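Local coordinates for tegumental protein 20.8 kDa (Clonorchis sinensis, PDB 5X2D) that probably binds calcium as a tegumental-allergen-like protein of the fluke, and is represented here by its dynein-light-chain-like domain, paired with a second copy, at the interface of chains A and B. Residues are numbered along the deposited sequence; one frame, centred on the assembly and turned at random. Chains: chain A/B, Tegumental protein 20.8 kDa.

Contact 1: the interface of chains A and B. Residues chain A 40, 43, 60-62; chain B 67-70.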
ATOM      1  N   GLY A  40      -3.530  10.723   9.563  1.00116.95           N
ATOM      2  CA  GLY A  40      -4.730  10.579   8.768  1.00123.84           C
ATOM      3  C   GLY A  40      -4.909  11.791   7.887  1.00127.55           C
ATOM      4  O   GLY A  40      -5.165  11.652   6.693  1.00118.25           O
ATOM      5  N   THR A  43      -1.448  12.524   5.422  1.00 88.08           N
ATOM      6  CA  THR A  43      -1.475  11.900   4.124  1.00 85.74           C
ATOM      7  C   THR A  43      -2.291  12.822   3.248  1.00 84.79           C
ATOM      8  O   THR A  43      -1.856  13.195   2.168  1.00 86.25           O
ATOM      9  CB  THR A  43      -2.104  10.500   4.164  1.00 82.71           C
ATOM     10  OG1 THR A  43      -3.465  10.601   4.601  1.00 88.56           O
ATOM     11  CG2 THR A  43      -1.337   9.596   5.104  1.00 72.48           C
ATOM     12  N   VAL A  60      -1.670   8.499  -1.297  1.00 78.62           N
ATOM     13  CA  VAL A  60      -0.491   8.581  -0.439  1.00 78.15           C
ATOM     14  C   VAL A  60      -0.662   7.622   0.730  1.00 85.29           C
ATOM     15  O   VAL A  60      -1.625   7.715   1.501  1.00 82.42           O
ATOM     16  CB  VAL A  60      -0.261  10.010   0.099  1.00 75.52           C
ATOM     17  CG1 VAL A  60       0.930  10.038   1.037  1.00 75.19           C
ATOM     18  CG2 VAL A  60      -0.038  10.975  -1.031  1.00 78.56           C
ATOM     19  N   MET A  61       0.253   6.674   0.840  1.00 80.51           N
ATOM     20  CA  MET A  61       0.190   5.732   1.938  1.00 81.67           C
ATOM     21  C   MET A  61       1.429   5.865   2.807  1.00 81.49           C
ATOM     22  O   MET A  61       2.551   5.835   2.306  1.00 94.92           O
ATOM     23  CB  MET A  61       0.046   4.306   1.416  1.00 68.35           C
ATOM     24  CG  MET A  61       0.142   3.263   2.501  1.00 70.08           C
ATOM     25  SD  MET A  61      -0.238   1.652   1.824  1.00 80.07           S
ATOM     26  CE  MET A  61       0.925   1.595   0.503  1.00 88.95           C
ATOM     27  N   VAL A  62       1.220   6.051   4.103  1.00 78.91           N
ATOM     28  CA  VAL A  62       2.318   6.137   5.057  1.00 83.48           C
ATOM     29  C   VAL A  62       2.366   4.878   5.922  1.00 84.87           C
ATOM     30  O   VAL A  62       1.337   4.428   6.420  1.00 76.54           O
ATOM     31  CB  VAL A  62       2.178   7.389   5.953  1.00 87.28           C
ATOM     32  CG1 VAL A  62       3.387   7.541   6.870  1.00 89.92           C
ATOM     33  CG2 VAL A  62       1.980   8.639   5.090  1.00 88.67           C
TER
ATOM     34  N   TYR B  67      -0.515   1.702   9.336  1.00 93.76           N
ATOM     35  CA  TYR B  67      -0.476   2.543   8.136  1.00 91.50           C
ATOM     36  C   TYR B  67      -1.656   3.489   7.962  1.00 89.78           C
ATOM     37  O   TYR B  67      -2.699   3.313   8.572  1.00 89.84           O
ATOM     38  CB  TYR B  67      -0.342   1.657   6.901  1.00 89.73           C
ATOM     39  CG  TYR B  67      -1.543   0.805   6.566  1.00 88.09           C
ATOM     40  CD1 TYR B  67      -2.615   1.333   5.831  1.00 90.90           C
ATOM     41  CD2 TYR B  67      -1.592  -0.539   6.923  1.00 89.08           C
ATOM     42  CE1 TYR B  67      -3.703   0.562   5.495  1.00 84.20           C
ATOM     43  CE2 TYR B  67      -2.683  -1.325   6.587  1.00 87.69           C
ATOM     44  CZ  TYR B  67      -3.733  -0.761   5.868  1.00 85.24           C
ATOM     45  OH  TYR B  67      -4.825  -1.506   5.521  1.00 83.94           O
ATOM     46  N   TRP B  68      -1.457   4.509   7.133  1.00 88.40           N
ATOM     47  CA  TRP B  68      -2.475   5.520   6.865  1.00 86.81           C
ATOM     48  C   TRP B  68      -2.624   5.843   5.372  1.00 84.06           C
ATOM     49  O   TRP B  68      -1.718   6.422   4.786  1.00 83.95           O
ATOM     50  CB  TRP B  68      -2.125   6.811   7.636  1.00 89.84           C
ATOM     51  CG  TRP B  68      -2.217   6.695   9.125  1.00 91.04           C
ATOM     52  CD1 TRP B  68      -3.261   7.074   9.900  1.00 91.48           C
ATOM     53  CD2 TRP B  68      -1.230   6.171  10.013  1.00 93.65           C
ATOM     54  NE1 TRP B  68      -2.997   6.812  11.220  1.00 94.16           N
ATOM     55  CE2 TRP B  68      -1.748   6.253  11.316  1.00 95.52           C
ATOM     56  CE3 TRP B  68       0.054   5.635   9.838  1.00 94.70           C
ATOM     57  CZ2 TRP B  68      -1.040   5.828  12.437  1.00106.38           C
ATOM     58  CZ3 TRP B  68       0.760   5.201  10.957  1.00 97.55           C
ATOM     59  CH2 TRP B  68       0.213   5.304  12.234  1.00 99.29           C
ATOM     60  N   ILE B  69      -3.771   5.523   4.767  1.00 92.81           N
ATOM     61  CA  ILE B  69      -3.985   5.844   3.344  1.00 91.66           C
ATOM     62  C   ILE B  69      -4.950   6.991   3.133  1.00 79.15           C
ATOM     63  O   ILE B  69      -5.975   7.047   3.785  1.00 79.39           O
ATOM     64  CB  ILE B  69      -4.538   4.646   2.542  1.00 90.33           C
ATOM     65  CG1 ILE B  69      -3.785   3.359   2.870  1.00 98.86           C
ATOM     66  CG2 ILE B  69      -4.430   4.912   1.034  1.00 85.63           C
ATOM     67  CD1 ILE B  69      -3.976   2.265   1.810  1.00 97.43           C
ATOM     68  N   THR B  70      -4.644   7.879   2.185  1.00 77.82           N
ATOM     69  CA  THR B  70      -5.617   8.896   1.812  1.00 79.96           C
ATOM     70  C   THR B  70      -6.798   8.164   1.245  1.00 81.24           C
ATOM     71  O   THR B  70      -6.660   7.060   0.736  1.00 93.88           O
ATOM     72  CB  THR B  70      -5.110   9.887   0.750  1.00 84.14           C
ATOM     73  OG1 THR B  70      -4.791   9.187  -0.455  1.00 81.83           O
ATOM     74  CG2 THR B  70      -3.897  10.602   1.234  1.00 97.13           C
TER
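B:Trp68 and A:Val62 face each other across two antiparallel strands, 66-69 of chain B and 58-63 of chain A, and bind backbone to backbone in both directions. B:Trp68 N gives its hydrogen to A:Val62 O (2.9 Å), and A:Val62 N returns a bond to B:Trp68 O (3.0 Å). Further on, B:Thr70 N donates to A:Val60 O (3.1 Å); the opposite bond, from A:Val60 N to the hydroxyl OG1 of B:Thr70, is weak.

Helix 36-54 of chain A lies against one face of this seam, and B:Trp68 reaches toward it. Its CB meets the methyl CG2 of A:Thr43 at 3.8 Å, the two side chains crossing at about a right angle. CG stands beside the backbone N (chi1 -67°). A:Gly40 N and CA lie over the face of the indole at CD1 (N to CD1 3.7 Å), while CE3, at the six-membered end, comes 3.8 Å from A:Val62 O. With no side chain, glycine lets the flat ring lie close against the helix backbone. A:Thr43 turns its methyl to the partner and its hydroxyl OG1 back to A:Gly40 O (2.9 Å), from above the carbonyl plane, so the polar group is satisfied within its own helix. The side chains of A:Thr43 and B:Thr70 slide past each other in opposite directions, the methyl CG2 of B:Thr70 lying 3.4 Å from A:Thr43 CB. On the other face, A:Met61 and B:Ile69 lie side by side, SD near CD1. The site adds strand 66-69 of chain B to the edge of chain A's sheet, a strand exchange like that of dynein light chain dimers, backed by helix 36-54; it would hold the two copies together if the pair forms in solution.

Contact 2: the interface of chains A and B. Residues chain A 61, 63, 67, 69, 91; chain B 61, 63, 67, 69, 91.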
ATOM      1  N   MET A  61       0.253   6.674   0.840  1.00 80.51           N
ATOM      2  CA  MET A  61       0.190   5.732   1.938  1.00 81.67           C
ATOM      3  C   MET A  61       1.429   5.865   2.807  1.00 81.49           C
ATOM      4  O   MET A  61       2.551   5.835   2.306  1.00 94.92           O
ATOM      5  CB  MET A  61       0.046   4.306   1.416  1.00 68.35           C
ATOM      6  CG  MET A  61       0.142   3.263   2.501  1.00 70.08           C
ATOM      7  SD  MET A  61      -0.238   1.652   1.824  1.00 80.07           S
ATOM      8  CE  MET A  61       0.925   1.595   0.503  1.00 88.95           C
ATOM      9  N   VAL A  63       3.554   4.307   6.093  1.00 83.99           N
ATOM     10  CA  VAL A  63       3.710   3.086   6.886  1.00 87.95           C
ATOM     11  C   VAL A  63       4.753   3.192   7.996  1.00 96.08           C
ATOM     12  O   VAL A  63       5.846   3.727   7.794  1.00112.46           O
ATOM     13  CB  VAL A  63       4.072   1.877   6.000  1.00 86.31           C
ATOM     14  CG1 VAL A  63       4.317   0.622   6.857  1.00 91.65           C
ATOM     15  CG2 VAL A  63       2.985   1.633   5.011  1.00 79.58           C
ATOM     16  N   TYR A  67       7.234  -3.922   4.777  1.00102.10           N
ATOM     17  CA  TYR A  67       6.196  -4.388   3.848  1.00 92.26           C
ATOM     18  C   TYR A  67       6.689  -5.130   2.609  1.00 90.70           C
ATOM     19  O   TYR A  67       7.886  -5.138   2.304  1.00 91.19           O
ATOM     20  CB  TYR A  67       5.306  -3.218   3.432  1.00 90.14           C
ATOM     21  CG  TYR A  67       5.934  -2.149   2.574  1.00 88.45           C
ATOM     22  CD1 TYR A  67       6.042  -2.309   1.195  1.00 85.97           C
ATOM     23  CD2 TYR A  67       6.327  -0.938   3.123  1.00 89.39           C
ATOM     24  CE1 TYR A  67       6.571  -1.324   0.410  1.00 84.51           C
ATOM     25  CE2 TYR A  67       6.868   0.058   2.341  1.00 87.97           C
ATOM     26  CZ  TYR A  67       6.980  -0.142   0.983  1.00 85.49           C
ATOM     27  OH  TYR A  67       7.518   0.831   0.176  1.00 91.83           O
ATOM     28  N   ILE A  69       5.254  -5.944  -1.479  1.00 86.11           N
ATOM     29  CA  ILE A  69       4.278  -5.892  -2.582  1.00 88.11           C
ATOM     30  C   ILE A  69       4.617  -6.825  -3.738  1.00 79.47           C
ATOM     31  O   ILE A  69       5.776  -6.954  -4.107  1.00 79.96           O
ATOM     32  CB  ILE A  69       4.114  -4.477  -3.173  1.00 85.03           C
ATOM     33  CG1 ILE A  69       3.943  -3.434  -2.072  1.00 90.27           C
ATOM     34  CG2 ILE A  69       2.880  -4.413  -4.093  1.00 78.17           C
ATOM     35  CD1 ILE A  69       3.317  -2.123  -2.588  1.00 89.01           C
ATOM     36  N   TRP A  91       1.351   7.246  -5.332  1.00 78.44           N
ATOM     37  CA  TRP A  91       0.805   6.751  -6.591  1.00 82.03           C
ATOM     38  C   TRP A  91      -0.088   7.803  -7.200  1.00 78.21           C
ATOM     39  O   TRP A  91      -1.104   8.148  -6.610  1.00 84.98           O
ATOM     40  CB  TRP A  91      -0.071   5.509  -6.407  1.00 93.46           C
ATOM     41  CG  TRP A  91       0.568   4.268  -5.936  1.00107.32           C
ATOM     42  CD1 TRP A  91       1.532   3.545  -6.571  1.00107.31           C
ATOM     43  CD2 TRP A  91       0.244   3.548  -4.740  1.00118.00           C
ATOM     44  NE1 TRP A  91       1.847   2.428  -5.834  1.00114.60           N
ATOM     45  CE2 TRP A  91       1.071   2.407  -4.704  1.00115.80           C
ATOM     46  CE3 TRP A  91      -0.661   3.762  -3.693  1.00123.55           C
ATOM     47  CZ2 TRP A  91       1.024   1.485  -3.664  1.00109.70           C
ATOM     48  CZ3 TRP A  91      -0.706   2.848  -2.666  1.00120.51           C
ATOM     49  CH2 TRP A  91       0.129   1.720  -2.665  1.00115.49           C
TER
ATOM     50  N   MET B  61      -0.397  -6.630  -1.135  1.00 72.75           N
ATOM     51  CA  MET B  61       0.595  -6.003  -0.273  1.00 76.68           C
ATOM     52  C   MET B  61       0.474  -6.479   1.171  1.00 82.17           C
ATOM     53  O   MET B  61      -0.604  -6.409   1.752  1.00 98.59           O
ATOM     54  CB  MET B  61       0.479  -4.482  -0.322  1.00 65.14           C
ATOM     55  CG  MET B  61       1.394  -3.821   0.684  1.00 73.38           C
ATOM     56  SD  MET B  61       1.427  -2.043   0.515  1.00 76.41           S
ATOM     57  CE  MET B  61      -0.302  -1.716   0.661  1.00 81.82           C
ATOM     58  N   VAL B  63       1.782  -6.033   5.192  1.00 75.89           N
ATOM     59  CA  VAL B  63       2.406  -5.051   6.087  1.00 79.70           C
ATOM     60  C   VAL B  63       2.624  -5.583   7.506  1.00 85.58           C
ATOM     61  O   VAL B  63       1.716  -6.185   8.097  1.00 96.11           O
ATOM     62  CB  VAL B  63       1.561  -3.750   6.202  1.00 76.32           C
ATOM     63  CG1 VAL B  63       2.210  -2.767   7.179  1.00 84.05           C
ATOM     64  CG2 VAL B  63       1.393  -3.109   4.883  1.00 72.55           C
ATOM     65  N   TYR B  67      -0.515   1.702   9.336  1.00 93.76           N
ATOM     66  CA  TYR B  67      -0.476   2.543   8.136  1.00 91.50           C
ATOM     67  C   TYR B  67      -1.656   3.489   7.962  1.00 89.78           C
ATOM     68  O   TYR B  67      -2.699   3.313   8.572  1.00 89.84           O
ATOM     69  CB  TYR B  67      -0.342   1.657   6.901  1.00 89.73           C
ATOM     70  CG  TYR B  67      -1.543   0.805   6.566  1.00 88.09           C
ATOM     71  CD1 TYR B  67      -2.615   1.333   5.831  1.00 90.90           C
ATOM     72  CD2 TYR B  67      -1.592  -0.539   6.923  1.00 89.08           C
ATOM     73  CE1 TYR B  67      -3.703   0.562   5.495  1.00 84.20           C
ATOM     74  CE2 TYR B  67      -2.683  -1.325   6.587  1.00 87.69           C
ATOM     75  CZ  TYR B  67      -3.733  -0.761   5.868  1.00 85.24           C
ATOM     76  OH  TYR B  67      -4.825  -1.506   5.521  1.00 83.94           O
ATOM     77  N   ILE B  69      -3.771   5.523   4.767  1.00 92.81           N
ATOM     78  CA  ILE B  69      -3.985   5.844   3.344  1.00 91.66           C
ATOM     79  C   ILE B  69      -4.950   6.991   3.133  1.00 79.15           C
ATOM     80  O   ILE B  69      -5.975   7.047   3.785  1.00 79.39           O
ATOM     81  CB  ILE B  69      -4.538   4.646   2.542  1.00 90.33           C
ATOM     82  CG1 ILE B  69      -3.785   3.359   2.870  1.00 98.86           C
ATOM     83  CG2 ILE B  69      -4.430   4.912   1.034  1.00 85.63           C
ATOM     84  CD1 ILE B  69      -3.976   2.265   1.810  1.00 97.43           C
ATOM     85  N   TRP B  91      -5.803  -5.765  -4.137  1.00 77.37           N
ATOM     86  CA  TRP B  91      -6.348  -4.892  -5.171  1.00 77.12           C
ATOM     87  C   TRP B  91      -6.418  -5.645  -6.460  1.00 74.30           C
ATOM     88  O   TRP B  91      -5.396  -6.107  -6.947  1.00 81.31           O
ATOM     89  CB  TRP B  91      -5.470  -3.664  -5.429  1.00 80.57           C
ATOM     90  CG  TRP B  91      -5.348  -2.688  -4.335  1.00 97.53           C
ATOM     91  CD1 TRP B  91      -6.349  -1.940  -3.784  1.00 99.92           C
ATOM     92  CD2 TRP B  91      -4.141  -2.300  -3.674  1.00110.24           C
ATOM     93  NE1 TRP B  91      -5.839  -1.120  -2.801  1.00107.02           N
ATOM     94  CE2 TRP B  91      -4.485  -1.323  -2.713  1.00110.61           C
ATOM     95  CE3 TRP B  91      -2.801  -2.686  -3.792  1.00114.08           C
ATOM     96  CZ2 TRP B  91      -3.541  -0.731  -1.879  1.00106.96           C
ATOM     97  CZ3 TRP B  91      -1.869  -2.098  -2.964  1.00110.36           C
ATOM     98  CH2 TRP B  91      -2.245  -1.129  -2.021  1.00105.46           C
TER
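Strands 58-63, 66-69 and 87-92 of both chains meet here around the two-fold axis, each strand 58-63 pairing antiparallel with strand 66-69 of the partner. A:Met61 and B:Met61 reach toward each other tip to tip, their CE methyls 3.5 Å apart, and each CE also touches the other's sulfur. CG is anti to the backbone N (chi1 173° in A:Met61) and the chain bends only at its last torsion (chi3 55°), carrying the methyl to the axis. Methionine suits the place: long, flexible and apolar, it can meet its own copy without a polar group to satisfy. Against B:Met61 SD, A:Ile69 brings the end of its chain, CD1, at 3.6 Å, and the two side chains cross obliquely.

At one end of the methionine pair, the indoles of A:Trp91 and B:Trp91 touch corner to corner, CH2 to CH2 at 3.8 Å. Their six-membered rings are nearly perpendicular (82°), edge to face, and the broad indole spans the distance from strand 87-92 to the axis. At the other end A:Val63 and B:Val63 meet through their CG1 methyls (4.0 Å), while A:Val63 CG2 packs on B:Tyr67 CB. Compact, branched valine fits this narrower approach. No polar atoms bond across this patch, which is a hydrophobic seam between two facing sheets, each holding strands 58-63 and 87-92 of one chain and strand 66-69 of the other.

Contact 1 and contact 2 lie about 8 Å apart, measured between the centres of their C-alpha atoms, and share A:Met61, B:Tyr67 and B:Ile69. Strands 58-63 and 66-69 serve both: contact 1 supplies directional backbone bonds and a helix on one face, whereas contact 2 supplies apolar packing on the other face and straddles the axis. Contact 1 has a twin with the chains exchanged, so two strand pairings flank the central seam. Together they suggest a dimer like that of dynein light chains, though the structure alone does not show that the full-length protein pairs this way.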